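Local coordinates for 4-hydroxybutyrate coenzyme A transferase (PDB 2OAS), which transfers coenzyme A between 4-hydroxybutyrate and another carboxylic acid, probably through a covalent enzyme-CoA thioester, at the interface of chains A and B. Sequence-based numbering; all coordinates share one arbitrary frame. Chains: chain A/B, 4-hydroxybutyrate coenzyme A transferase.

Contact 1: the interface of chains A and B. Residues chain A 92, 94, 319-320, 325, 372; chain B 377, 397.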
# COMPACT_ATOMS: atom_id res chain seq x y z
N TYR A 92 20.72 -0.55 1.15
CA TYR A 92 19.38 -0.80 1.64
C TYR A 92 18.42 -0.89 0.46
O TYR A 92 18.31 0.06 -0.33
CB TYR A 92 18.92 0.31 2.57
CG TYR A 92 17.43 0.28 2.88
CD1 TYR A 92 16.60 1.34 2.53
CD2 TYR A 92 16.86 -0.80 3.56
CE1 TYR A 92 15.25 1.34 2.85
CE2 TYR A 92 15.51 -0.81 3.89
CZ TYR A 92 14.71 0.26 3.54
OH TYR A 92 13.39 0.29 3.92
N PRO A 94 14.60 -1.20 -0.36
CA PRO A 94 13.24 -1.19 0.16
C PRO A 94 12.34 -2.21 -0.57
O PRO A 94 12.27 -2.22 -1.79
CB PRO A 94 12.81 0.26 -0.05
CG PRO A 94 13.54 0.65 -1.29
CD PRO A 94 14.90 0.04 -1.10
N ASP A 319 10.63 3.07 8.81
CA ASP A 319 11.85 2.38 8.37
C ASP A 319 13.10 3.26 8.48
O ASP A 319 14.22 2.79 8.26
CB ASP A 319 11.68 1.87 6.93
CG ASP A 319 11.78 2.98 5.90
OD1 ASP A 319 11.26 4.09 6.15
OD2 ASP A 319 12.36 2.73 4.82
N SER A 320 12.93 4.52 8.84
CA SER A 320 14.09 5.41 8.91
C SER A 320 13.83 6.72 9.65
O SER A 320 12.70 7.01 10.04
CB SER A 320 14.54 5.72 7.50
OG SER A 320 13.42 6.17 6.74
N ILE A 325 18.59 5.21 7.09
CA ILE A 325 17.80 4.00 7.24
C ILE A 325 17.99 3.37 8.61
O ILE A 325 19.12 3.11 9.02
CB ILE A 325 18.16 2.97 6.18
CG1 ILE A 325 18.15 3.63 4.80
CG2 ILE A 325 17.19 1.80 6.24
CD1 ILE A 325 16.84 4.30 4.43
N GLY A 372 11.26 7.95 4.99
CA GLY A 372 10.68 6.84 4.25
C GLY A 372 9.26 6.57 4.69
O GLY A 372 9.01 6.19 5.84
N ARG B 377 8.04 3.43 -1.95
CA ARG B 377 9.25 2.86 -2.52
C ARG B 377 9.06 1.40 -2.90
O ARG B 377 9.27 1.01 -4.03
CB ARG B 377 10.38 2.85 -1.50
CG ARG B 377 10.88 4.17 -1.05
CD ARG B 377 11.76 3.96 0.17
NE ARG B 377 12.53 5.17 0.43
CZ ARG B 377 13.11 5.46 1.58
NH1 ARG B 377 13.02 4.64 2.61
NH2 ARG B 377 13.78 6.60 1.69
N LEU B 397 19.09 1.83 -2.84
CA LEU B 397 18.86 3.27 -2.92
C LEU B 397 19.82 3.94 -3.88
O LEU B 397 19.43 4.83 -4.62
CB LEU B 397 18.96 3.95 -1.55
CG LEU B 397 17.97 3.50 -0.47
CD1 LEU B 397 18.06 4.45 0.71
CD2 LEU B 397 16.55 3.48 -1.03
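A salt bridge and a leucine at the start of helix 397-405 join the two copies of this CoA-transferase where B:Arg377 and B:Leu397 meet the short strands 91-92 and 324-325 and the loops beside them in chain A. B:Arg377 runs extended from CG to NE and ends with NH1 3.0 Å from carboxylate oxygen OD2 of A:Asp319. OD2 lies at the edge of the guanidinium, in its plane, but the two flat groups are turned 63° apart and the N-H points away, making this an ionic pair without a hydrogen bond. OD2 of A:Asp319 also accepts the phenol OH of A:Tyr92 at 2.8 Å, on its anti lone pair, while OD1 of the same residue takes OG of A:Ser320 from above the carboxylate plane at 3.1 Å. These two bonds probably hold the carboxylate in position for the arginine. CA of A:Gly372 sits over one guanidinium face, toward the rim, and the aliphatic stem crosses A:Pro94, with CB of A:Pro94 3.8 Å from CB of B:Arg377. With CG anti to the carbonyl carbon (chi1 -61°), B:Leu397 turns its CD1 to the A:Tyr92 ring edge, in plane, and tip to tip with CD1 of A:Ile325 at 3.9 Å. CG2 of A:Ile325 covers a face of that ring and probably steadies it. CD2 of B:Leu397 packs 3.8 Å from CD of A:Pro94. The patch thus pairs a charged anchor with an apolar seat, probably helping to fix how the subunits dock.

Contact 2: the interface of chains A and B. Residues chain A 376-379; chain B 94-96, 329.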
# COMPACT_ATOMS: atom_id res chain seq x y z
N THR A 376 0.86 4.81 4.21
CA THR A 376 0.33 6.07 3.74
C THR A 376 -0.92 6.56 4.46
O THR A 376 -1.52 5.83 5.24
CB THR A 376 0.01 5.96 2.25
OG1 THR A 376 -1.03 5.00 2.05
CG2 THR A 376 1.24 5.48 1.48
N ARG A 377 -1.28 7.81 4.19
CA ARG A 377 -2.47 8.44 4.77
C ARG A 377 -3.68 7.52 4.65
O ARG A 377 -4.33 7.19 5.64
CB ARG A 377 -2.86 9.69 4.00
CG ARG A 377 -1.94 10.83 4.09
CD ARG A 377 -2.33 11.86 3.06
NE ARG A 377 -1.63 13.11 3.31
CZ ARG A 377 -1.44 14.07 2.41
NH1 ARG A 377 -1.89 13.93 1.17
NH2 ARG A 377 -0.78 15.15 2.76
N ALA A 378 -3.99 7.14 3.42
CA ALA A 378 -5.16 6.31 3.11
C ALA A 378 -5.21 5.00 3.88
O ALA A 378 -6.29 4.45 4.09
CB ALA A 378 -5.21 6.04 1.60
N HIS A 379 -4.05 4.51 4.29
CA HIS A 379 -3.94 3.25 5.04
C HIS A 379 -4.35 3.35 6.50
O HIS A 379 -5.09 2.52 7.00
CB HIS A 379 -2.50 2.73 5.01
CG HIS A 379 -2.18 1.89 3.82
ND1 HIS A 379 -1.29 2.29 2.85
CD2 HIS A 379 -2.65 0.68 3.43
CE1 HIS A 379 -1.23 1.36 1.91
NE2 HIS A 379 -2.04 0.37 2.24
N PRO B 94 -8.30 11.59 2.59
CA PRO B 94 -7.53 10.60 1.85
C PRO B 94 -8.08 9.18 2.05
O PRO B 94 -8.30 8.74 3.18
CB PRO B 94 -6.12 10.80 2.41
CG PRO B 94 -6.39 11.19 3.84
CD PRO B 94 -7.55 12.12 3.74
N ILE B 95 -8.31 8.46 0.96
CA ILE B 95 -8.84 7.10 1.05
C ILE B 95 -8.75 6.38 -0.28
O ILE B 95 -9.00 6.98 -1.32
CB ILE B 95 -10.33 7.12 1.47
CG1 ILE B 95 -10.88 5.70 1.53
CG2 ILE B 95 -11.15 7.87 0.45
CD1 ILE B 95 -12.27 5.64 2.14
N PHE B 96 -8.40 5.10 -0.25
CA PHE B 96 -8.33 4.31 -1.49
C PHE B 96 -9.73 4.31 -2.06
O PHE B 96 -10.71 4.25 -1.31
CB PHE B 96 -7.90 2.87 -1.23
CG PHE B 96 -6.57 2.75 -0.57
CD1 PHE B 96 -5.44 3.31 -1.16
CD2 PHE B 96 -6.45 2.17 0.68
CE1 PHE B 96 -4.22 3.31 -0.51
CE2 PHE B 96 -5.23 2.16 1.35
CZ PHE B 96 -4.11 2.74 0.75
N VAL B 329 -5.88 9.97 -3.82
CA VAL B 329 -5.20 8.67 -3.81
C VAL B 329 -5.68 7.82 -4.97
O VAL B 329 -4.87 7.21 -5.67
CB VAL B 329 -5.48 7.91 -2.48
CG1 VAL B 329 -4.99 6.49 -2.57
CG2 VAL B 329 -4.82 8.64 -1.33
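B:Phe96 presents one ring face to the methyl CB of A:Ala378 and its edge to the imidazole of A:His379, in an interface between two copies of an acetyl-CoA hydrolase/transferase family protein. The methyl CB of A:Ala378 stands 3.6 Å from the centroid of the B:Phe96 ring, displaced toward the rim, in a CH-pi contact whose near carbons are CE1 and CZ. A:His379 turns a face to the phenyl edge: CZ of B:Phe96 lies over the centre of the imidazole, the planes are 69° apart and the centroids 4.6 Å. CE1 of A:His379 comes within 3.4 Å of CZ of B:Phe96. The imidazole is held by its own chain, ND1 of A:His379 sharing a hydrogen bond of 2.8 Å with the hydroxyl OG1 of A:Thr376. That hydroxyl sits between the backbone N and the carbonyl carbon (chi1 64°), which brings it to the histidine, and the bond would limit rotation of the imidazole while its face receives the phenyl edge. A:Ala378 hides 81 Å² against chain B; besides the ring, its methyl CB touches CA of B:Ile95 at 3.8 Å and CG2 of B:Val329 at 3.9 Å, so it packs against both backbone and side-chain atoms of chain B.

The C-alpha centres of contact 1 and contact 2 lie about 20 Å apart in one two-fold symmetric interface, with the chains exchanging roles. Residues 94 and 377 belong to both: Pro94 comes from chain A in contact 1 and from chain B in contact 2, and Arg377 from the opposite chain each time. Their meeting is therefore seen in both symmetry copies: contact 1 joins it to the Arg377 salt bridge and the start of helix 397-405, contact 2 to the loop residues 376-379 that meet the Phe96 ring. The arrangement is consistent with a dimer, although the deposited assembly alone does not establish one.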